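Local coordinates for protein major allergen Alt a 1 (Alternaria alternata, PDB 3V0R) that may bind and inhibit the beta-glucanase activity of thaumatin-like proteins from host plants, and is a secreted fungal allergen that forms a disulfide-linked homodimer, at residues Ser19-Arg24 and Asn32-Asn37; Gly23-Gly28 and Phe114-Val119; Glu58-Tyr63 and Ser74-Arg79. All blocks are in the same frame, centred on the assembly; numbering follows the deposited sequence.

Contact 1: Ser19-Arg24 and Asn32-Asn37; sequences SEFYGR and NSLGFN. With 0FU (2,5,6-triaminopyrimidin-4-ol), chain M; 0FU (2,5,6-triaminopyrimidin-4-ol), chain K; SO4 (sulfate ion), chain B.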
# COMPACT_ATOMS: atom_id res chain seq x y z
N SER A 19 -2.15 3.41 -19.93
CA SER A 19 -1.84 4.84 -19.94
C SER A 19 -0.93 5.22 -18.76
O SER A 19 -0.69 4.43 -17.82
CB SER A 19 -3.12 5.71 -19.86
OG SER A 19 -3.81 5.42 -18.66
N GLU A 20 -0.44 6.46 -18.81
CA GLU A 20 0.45 7.00 -17.74
C GLU A 20 1.64 6.10 -17.37
O GLU A 20 2.03 5.88 -16.22
CB GLU A 20 -0.39 7.51 -16.54
CG GLU A 20 -1.76 8.20 -16.79
CD GLU A 20 -1.98 9.20 -18.02
OE1 GLU A 20 -3.10 9.06 -18.50
OE2 GLU A 20 -1.19 10.16 -18.48
N PHE A 21 2.29 5.59 -18.40
CA PHE A 21 3.53 4.88 -18.20
C PHE A 21 4.53 5.81 -17.54
O PHE A 21 4.62 6.98 -17.89
CB PHE A 21 4.14 4.45 -19.56
CG PHE A 21 5.48 3.79 -19.44
CD1 PHE A 21 5.59 2.53 -18.99
CD2 PHE A 21 6.62 4.48 -19.71
CE1 PHE A 21 6.83 1.90 -18.91
CE2 PHE A 21 7.88 3.91 -19.61
CZ PHE A 21 7.99 2.60 -19.19
N TYR A 22 5.26 5.29 -16.56
CA TYR A 22 6.38 5.99 -15.92
C TYR A 22 7.50 5.01 -15.77
O TYR A 22 7.28 3.84 -15.63
CB TYR A 22 5.98 6.53 -14.52
CG TYR A 22 7.07 7.29 -13.73
CD1 TYR A 22 7.11 8.71 -13.72
CD2 TYR A 22 7.99 6.62 -12.93
CE1 TYR A 22 8.06 9.41 -12.96
CE2 TYR A 22 8.96 7.32 -12.20
CZ TYR A 22 9.00 8.70 -12.23
OH TYR A 22 9.92 9.37 -11.43
N GLY A 23 8.72 5.52 -15.76
CA GLY A 23 9.87 4.72 -15.34
C GLY A 23 11.05 5.60 -14.97
O GLY A 23 11.16 6.72 -15.44
N ARG A 24 11.92 5.09 -14.12
CA ARG A 24 13.11 5.81 -13.76
C ARG A 24 14.31 4.91 -14.03
O ARG A 24 14.32 3.76 -13.63
CB ARG A 24 13.08 6.24 -12.29
CG ARG A 24 14.38 6.94 -11.91
CD ARG A 24 14.38 7.40 -10.49
NE ARG A 24 15.71 7.87 -10.13
CZ ARG A 24 16.27 7.69 -8.97
NH1 ARG A 24 17.51 8.13 -8.75
NH2 ARG A 24 15.60 7.16 -7.96
N ASN A 32 14.76 1.29 -12.16
CA ASN A 32 14.58 0.91 -10.77
C ASN A 32 13.14 1.08 -10.34
O ASN A 32 12.77 0.70 -9.23
CB ASN A 32 15.55 1.60 -9.79
CG ASN A 32 15.29 3.08 -9.62
OD1 ASN A 32 14.38 3.65 -10.23
ND2 ASN A 32 16.13 3.72 -8.79
N SER A 33 12.34 1.69 -11.22
CA SER A 33 10.94 1.95 -10.95
C SER A 33 10.21 1.95 -12.29
O SER A 33 10.64 2.61 -13.20
CB SER A 33 10.77 3.30 -10.23
OG SER A 33 9.40 3.52 -9.91
N LEU A 34 9.09 1.23 -12.39
CA LEU A 34 8.31 1.15 -13.60
C LEU A 34 6.84 1.00 -13.24
O LEU A 34 6.50 0.26 -12.31
CB LEU A 34 8.78 -0.10 -14.38
CG LEU A 34 8.80 -0.30 -15.86
CD1 LEU A 34 9.53 0.74 -16.62
CD2 LEU A 34 9.54 -1.62 -16.11
N GLY A 35 5.97 1.68 -13.97
CA GLY A 35 4.56 1.56 -13.75
C GLY A 35 3.68 2.11 -14.84
O GLY A 35 4.12 2.86 -15.70
N PHE A 36 2.39 1.77 -14.75
CA PHE A 36 1.41 2.22 -15.74
C PHE A 36 0.02 1.93 -15.23
O PHE A 36 -0.13 1.20 -14.27
CB PHE A 36 1.65 1.52 -17.11
CG PHE A 36 1.76 0.05 -17.01
CD1 PHE A 36 3.01 -0.56 -16.82
CD2 PHE A 36 0.61 -0.76 -17.08
CE1 PHE A 36 3.10 -1.92 -16.67
CE2 PHE A 36 0.72 -2.15 -16.93
CZ PHE A 36 1.96 -2.72 -16.73
N ASN A 37 -0.97 2.59 -15.78
CA ASN A 37 -2.37 2.42 -15.37
C ASN A 37 -3.03 1.48 -16.35
O ASN A 37 -2.72 1.52 -17.59
CB ASN A 37 -3.10 3.77 -15.41
CG ASN A 37 -2.67 4.72 -14.28
OD1 ASN A 37 -2.09 4.28 -13.24
ND2 ASN A 37 -3.01 6.03 -14.44
C4 0FU M . 3.23 3.69 -9.26
N3 0FU M . 4.53 3.56 -9.57
C2 0FU M . 4.95 3.86 -10.82
NAA 0FU M . 6.27 3.71 -11.06
N1 0FU M . 4.10 4.30 -11.79
C6 0FU M . 2.79 4.44 -11.52
NAB 0FU M . 1.92 4.84 -12.45
C5 0FU M . 2.35 4.13 -10.22
NAC 0FU M . 1.08 4.22 -9.85
O4 0FU M . 2.73 3.43 -8.03
C4 0FU K . 3.79 6.64 -8.68
N3 0FU K . 2.54 6.89 -9.13
C2 0FU K . 2.38 7.56 -10.30
NAA 0FU K . 1.13 7.82 -10.73
N1 0FU K . 3.44 7.96 -11.05
C6 0FU K . 4.68 7.75 -10.60
NAB 0FU K . 5.83 8.13 -11.20
C5 0FU K . 4.85 7.09 -9.44
NAC 0FU K . 6.09 6.87 -9.04
O4 0FU K . 4.10 5.97 -7.51
S SO4 B . 18.81 8.30 -4.59
O1 SO4 B . 17.87 9.38 -4.11
O2 SO4 B . 19.96 8.97 -5.28
O3 SO4 B . 19.29 7.52 -3.41
O4 SO4 B . 18.21 7.35 -5.57
O HOH W 1 -5.43 3.24 -18.43
O HOH W 2 0.82 5.48 -13.86

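Contact 2: Gly23-Gly28 and Phe114-Val119; sequences GRKPEG and FVCQGV. With SO4 (sulfate ion), chain B.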
# COMPACT_ATOMS: atom_id res chain seq x y z
N GLY A 23 8.72 5.52 -15.76
CA GLY A 23 9.87 4.72 -15.34
C GLY A 23 11.05 5.60 -14.97
O GLY A 23 11.16 6.72 -15.44
N ARG A 24 11.92 5.09 -14.12
CA ARG A 24 13.11 5.81 -13.76
C ARG A 24 14.31 4.91 -14.03
O ARG A 24 14.32 3.76 -13.63
CB ARG A 24 13.08 6.24 -12.29
CG ARG A 24 14.38 6.94 -11.91
CD ARG A 24 14.38 7.40 -10.49
NE ARG A 24 15.71 7.87 -10.13
CZ ARG A 24 16.27 7.69 -8.97
NH1 ARG A 24 17.51 8.13 -8.75
NH2 ARG A 24 15.60 7.16 -7.96
N LYS A 25 15.29 5.46 -14.71
CA LYS A 25 16.59 4.81 -14.95
C LYS A 25 17.64 5.63 -14.21
O LYS A 25 18.06 6.68 -14.70
CB LYS A 25 16.90 4.85 -16.46
CG LYS A 25 15.89 4.08 -17.32
CD LYS A 25 16.25 4.27 -18.80
CE LYS A 25 15.36 3.40 -19.70
NZ LYS A 25 15.55 3.83 -21.17
N PRO A 26 18.06 5.20 -13.03
CA PRO A 26 18.92 5.99 -12.14
C PRO A 26 20.30 6.21 -12.69
O PRO A 26 20.97 7.22 -12.36
CB PRO A 26 18.98 5.14 -10.85
CG PRO A 26 18.55 3.77 -11.25
CD PRO A 26 17.65 3.92 -12.41
N GLU A 27 20.72 5.27 -13.54
CA GLU A 27 21.99 5.38 -14.20
C GLU A 27 21.87 5.36 -15.71
O GLU A 27 22.85 5.13 -16.41
CB GLU A 27 22.91 4.24 -13.72
CG GLU A 27 23.15 4.29 -12.21
CD GLU A 27 23.86 5.57 -11.76
OE1 GLU A 27 24.56 6.21 -12.58
OE2 GLU A 27 23.77 5.96 -10.57
N GLY A 28 20.67 5.61 -16.22
CA GLY A 28 20.41 5.72 -17.62
C GLY A 28 20.34 4.39 -18.35
O GLY A 28 20.30 4.40 -19.55
N PHE A 114 17.59 9.45 -15.46
CA PHE A 114 16.59 9.75 -16.47
C PHE A 114 15.25 9.27 -16.00
O PHE A 114 15.16 8.25 -15.32
CB PHE A 114 16.93 9.06 -17.80
CG PHE A 114 18.01 9.77 -18.53
CD1 PHE A 114 17.69 10.72 -19.50
CD2 PHE A 114 19.33 9.55 -18.21
CE1 PHE A 114 18.71 11.43 -20.13
CE2 PHE A 114 20.36 10.24 -18.85
CZ PHE A 114 20.03 11.19 -19.82
N VAL A 115 14.22 10.05 -16.30
CA VAL A 115 12.87 9.66 -16.02
C VAL A 115 12.12 9.62 -17.36
O VAL A 115 12.34 10.47 -18.23
CB VAL A 115 12.22 10.58 -14.98
CG1 VAL A 115 12.88 10.39 -13.61
CG2 VAL A 115 12.31 12.04 -15.40
N CYS A 116 11.28 8.58 -17.54
CA CYS A 116 10.58 8.29 -18.77
C CYS A 116 9.08 8.40 -18.51
O CYS A 116 8.61 7.96 -17.46
CB CYS A 116 10.91 6.86 -19.27
SG CYS A 116 12.71 6.62 -19.32
N GLN A 117 8.32 9.01 -19.40
CA GLN A 117 6.90 8.98 -19.26
C GLN A 117 6.21 8.71 -20.60
O GLN A 117 6.76 9.06 -21.67
CB GLN A 117 6.38 10.28 -18.57
CG GLN A 117 6.71 11.52 -19.39
CD GLN A 117 6.37 12.91 -18.74
OE1 GLN A 117 6.84 13.25 -17.61
NE2 GLN A 117 5.49 13.69 -19.43
N GLY A 118 5.04 8.05 -20.52
CA GLY A 118 4.29 7.65 -21.70
C GLY A 118 3.93 8.92 -22.53
O GLY A 118 3.69 10.01 -21.96
N VAL A 119 3.98 8.78 -23.85
CA VAL A 119 3.55 9.83 -24.77
C VAL A 119 2.26 9.48 -25.50
O VAL A 119 1.70 10.33 -26.19
CB VAL A 119 4.65 10.23 -25.75
CG1 VAL A 119 5.84 10.77 -24.98
CG2 VAL A 119 5.05 9.08 -26.67
S SO4 B . 18.81 8.30 -4.59
O1 SO4 B . 17.87 9.38 -4.11
O2 SO4 B . 19.96 8.97 -5.28
O3 SO4 B . 19.29 7.52 -3.41
O4 SO4 B . 18.21 7.35 -5.57

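Contact 3: Glu58-Tyr63 and Ser74-Arg79; sequences EDHKWY and SFDSDR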
# COMPACT_ATOMS: atom_id res chain seq x y z
N GLU A 58 14.55 -6.30 -13.74
CA GLU A 58 15.04 -7.15 -14.80
C GLU A 58 14.03 -7.19 -15.96
O GLU A 58 12.79 -7.15 -15.74
CB GLU A 58 15.24 -8.58 -14.27
CG GLU A 58 16.09 -8.69 -12.99
CD GLU A 58 17.53 -8.22 -13.15
OE1 GLU A 58 18.04 -8.10 -14.29
OE2 GLU A 58 18.21 -7.98 -12.09
N ASP A 59 14.57 -7.25 -17.19
CA ASP A 59 13.78 -7.62 -18.35
C ASP A 59 13.37 -9.12 -18.33
O ASP A 59 14.00 -9.96 -17.70
CB ASP A 59 14.47 -7.26 -19.68
CG ASP A 59 14.83 -5.79 -19.77
OD1 ASP A 59 13.96 -4.89 -19.61
OD2 ASP A 59 16.04 -5.51 -19.92
N HIS A 60 12.29 -9.43 -19.04
CA HIS A 60 11.77 -10.76 -19.15
C HIS A 60 11.68 -11.50 -17.83
O HIS A 60 12.15 -12.61 -17.72
CB HIS A 60 12.46 -11.62 -20.19
CG HIS A 60 13.91 -11.57 -20.18
ND1 HIS A 60 14.61 -10.68 -20.94
CD2 HIS A 60 14.85 -12.40 -19.57
CE1 HIS A 60 15.93 -10.88 -20.77
NE2 HIS A 60 16.10 -11.93 -19.92
N LYS A 61 11.10 -10.82 -16.85
CA LYS A 61 10.85 -11.41 -15.53
C LYS A 61 9.47 -11.00 -15.06
O LYS A 61 9.10 -9.88 -15.21
CB LYS A 61 11.88 -10.90 -14.57
CG LYS A 61 11.69 -11.44 -13.17
CD LYS A 61 12.69 -10.85 -12.21
CE LYS A 61 12.46 -11.57 -10.86
NZ LYS A 61 13.20 -10.83 -9.87
N TRP A 62 8.70 -11.93 -14.50
CA TRP A 62 7.34 -11.60 -14.03
C TRP A 62 7.41 -10.81 -12.75
O TRP A 62 8.14 -11.19 -11.82
CB TRP A 62 6.56 -12.86 -13.69
CG TRP A 62 6.16 -13.69 -14.90
CD1 TRP A 62 6.49 -15.01 -15.17
CD2 TRP A 62 5.33 -13.28 -15.99
NE1 TRP A 62 5.93 -15.41 -16.36
CE2 TRP A 62 5.25 -14.42 -16.90
CE3 TRP A 62 4.67 -12.12 -16.33
CZ2 TRP A 62 4.56 -14.37 -18.05
CZ3 TRP A 62 3.99 -12.11 -17.50
CH2 TRP A 62 3.93 -13.23 -18.33
N TYR A 63 6.68 -9.71 -12.68
CA TYR A 63 6.49 -8.98 -11.46
C TYR A 63 4.99 -8.92 -11.22
O TYR A 63 4.22 -8.80 -12.14
CB TYR A 63 7.04 -7.55 -11.59
CG TYR A 63 8.54 -7.48 -11.69
CD1 TYR A 63 9.30 -7.52 -10.52
CD2 TYR A 63 9.19 -7.34 -12.90
CE1 TYR A 63 10.70 -7.47 -10.58
CE2 TYR A 63 10.60 -7.31 -12.95
CZ TYR A 63 11.32 -7.36 -11.78
OH TYR A 63 12.70 -7.31 -11.82
N SER A 74 5.55 -8.36 -17.35
CA SER A 74 6.94 -8.40 -17.68
C SER A 74 7.23 -7.29 -18.69
O SER A 74 6.32 -6.86 -19.38
CB SER A 74 7.24 -9.78 -18.29
OG SER A 74 8.62 -9.98 -18.50
N PHE A 75 8.46 -6.82 -18.77
CA PHE A 75 8.81 -5.72 -19.67
C PHE A 75 10.06 -6.08 -20.40
O PHE A 75 11.00 -6.67 -19.81
CB PHE A 75 8.99 -4.41 -18.85
CG PHE A 75 8.80 -3.15 -19.63
CD1 PHE A 75 7.54 -2.81 -20.12
CD2 PHE A 75 9.82 -2.29 -19.83
CE1 PHE A 75 7.37 -1.64 -20.88
CE2 PHE A 75 9.67 -1.12 -20.58
CZ PHE A 75 8.43 -0.81 -21.11
N ASP A 76 10.14 -5.74 -21.70
CA ASP A 76 11.37 -5.80 -22.47
C ASP A 76 11.77 -4.37 -22.72
O ASP A 76 11.22 -3.72 -23.56
CB ASP A 76 11.12 -6.52 -23.81
CG ASP A 76 11.09 -8.05 -23.66
OD1 ASP A 76 11.38 -8.61 -22.59
OD2 ASP A 76 10.81 -8.73 -24.67
N SER A 77 12.77 -3.87 -22.01
CA SER A 77 13.09 -2.48 -22.12
C SER A 77 13.69 -2.13 -23.47
O SER A 77 13.51 -1.01 -23.89
CB SER A 77 14.02 -2.00 -20.99
OG SER A 77 15.23 -2.77 -21.04
N ASP A 78 14.31 -3.09 -24.17
CA ASP A 78 14.87 -2.79 -25.49
C ASP A 78 13.81 -2.33 -26.53
O ASP A 78 14.14 -1.64 -27.46
CB ASP A 78 15.65 -4.03 -26.06
CG ASP A 78 14.70 -5.28 -26.34
OD1 ASP A 78 13.58 -5.31 -25.91
OD2 ASP A 78 15.12 -6.23 -27.02
N ARG A 79 12.55 -2.71 -26.36
CA ARG A 79 11.52 -2.43 -27.36
C ARG A 79 10.30 -1.76 -26.71
O ARG A 79 9.25 -1.63 -27.34
CB ARG A 79 11.13 -3.74 -28.02
CG ARG A 79 10.43 -4.69 -27.06
CD ARG A 79 10.34 -6.12 -27.57
NE ARG A 79 11.62 -6.76 -27.49
CZ ARG A 79 11.87 -8.06 -27.72
NH1 ARG A 79 10.92 -8.91 -28.09
NH2 ARG A 79 13.13 -8.52 -27.61
O HOH W 3 10.23 -7.71 -16.49

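Contact 1: Ser19-Arg24 and Asn32-Asn37
Phe21 and Leu34 pack on the tight face of this antiparallel pair: Leu34 CD1 comes obliquely to the far end of the ring, 3.5 Å from Phe21 CZ. With CG anti to the backbone N (chi1 176°), the Phe21 ring starts out beside its carbonyl carbon, and Phe36 CB lies at its edge. Phe36 continues this layer and meets Phe73 edge-to-face, while Leu100 and Asn102 touch Phe21. Backbone bonds tie Ser19 to Asn37 and Tyr22 to Gly35, the latter through Tyr22 N to Gly35 O at 2.8 Å. Between these pairs Glu20 and Phe21 share the place opposite Phe36, a beta bulge, and Glu20 takes positive phi (50°). Its CG rests 3.4 Å from Asn37 ND2; its carboxylate turns to Asn109 of the second subunit, and Asn37 OD1 to Thr49. The other face, with Tyr22, Ser33 and Gly35, is occupied by ligand. With no side chain on Gly35, N1 of one triaminopyrimidinol approaches Gly35 CA to 3.4 Å. A second triaminopyrimidinol lies over one face of the Tyr22 ring, implausibly close, so its pose is doubtful. The partly exposed end is looser. The extended Arg24 chain crosses Asn32 at a slant, its CB 3.6 Å from Asn32 OD1, with guanidinium and amide planes 75° apart. Its NE is paired with Asp113, and NH1 gives a sulfate only a weak bond. Phe21, Leu34 and Phe36 packing one face and ligands beside the second subunit on the other mark this beta hairpin as part of the Alt a 1 barrel wall and of the triaminopyrimidinol pocket.

Contact 2: Gly23-Gly28 and Phe114-Val119
The first and last strands of the beta-barrel run side by side here as an antiparallel pair, Gly23 against Cys116 and Lys25 against Phe114, joining the two ends of the barrel sequence within one sheet. Each of these is a hydrogen-bonded pair. Cys116 N reaches Gly23 O at 2.8 Å, and Lys25 N reaches Phe114 O at 2.9 Å; Gly23 N to Cys116 O and Phe114 N to Lys25 O return the bonds. Arg24 and Val115 form the non-hydrogen-bonded pair between them. Lys25 O also receives a weak bond from Gly28 N, which closes a type I turn from Lys25 to Gly28. Gly28 ends the turn at positive phi (77°), and its CA lies 4.0 Å from Phe114 CD2, obliquely to the ring. Cys116 points to the same face as Lys25 and is covalently joined to Cys104 of strand 93-106, so this disulfide fixes strand 114-128 to its next neighbour. On the other face Val115 packs against Glu20 of the second subunit, and Gln117 NE2 makes a weak hydrogen bond to Val115 O of that subunit, placing this strand in the subunit interface. There, in one of the two conformers of Val115, the methyl Val115 CG1 touches the Arg24 chain obliquely, 4.1 Å from Arg24 CG. On the disulfide face the Lys25 chain, extended beyond CG, lays its CE 4.2 Å from Cys116 SG.

Contact 3: Glu58-Tyr63 and Ser74-Arg79
His60 turns the edge of its ring toward Asp76 OD1, which lies near the ring plane and 4.2 Å from His60 ND1; ring and carboxylate planes stand 77° apart. The Trp62 indole meets Ser74 CB obliquely, 4.0 Å from Trp62 CE3, and makes a cation-pi contact with Lys85. At the Tyr63 edge, in plane, lie Glu58 O and a water; Tyr63 OH accepts from Glu58 N. The Arg79 guanidinium carries Asp76 OD2 over the centre of one face, a pairing of charges alone; at its edge Arg79 holds Asp78 side-on, NE to OD1 and NH2 to OD2. Across the segments the main bonds converge on one oxygen. Asp59 OD1 accepts from Ser77 N and Ser77 OG, each at 2.9 Å and both from the same face of the carboxylate: the amide lies well above the plane (64°), the hydroxyl nearer to it on the syn side. His60 N donates to Phe75 O at 3.1 Å, and that water bridges Glu58 O, Lys61 O and Phe75 N. The two bonds to Asp59 OD1 would favour an ionised carboxylate. Asp76 OD1 is 5.4 Å from Asp59 OD1, and the charge of Arg79 probably offsets some of the repulsion between them.

In the fold
From the N terminus, strand 15-25 enters first and takes part in two contacts. Contact 1 closes the short loop that turns it back into strand 33-40. The chain then passes through strand 47-53 into the loop 58-63, which contact 3 fastens to the end of strand 72-76 after a short excursion. Contact 2 closes last, bringing strand 114-128 back to the other side of strand 15-25, and its long loop encloses contact 3. Contacts 1 and 2 share Gly23 and Arg24 and both reach the second subunit. No other chain of the assembly touches contact 3, yet Phe75 packs on Phe21 and Leu34 of contact 1, joining strand 72-76 to strands 15-25 and 33-40, not its neighbours in the sheet.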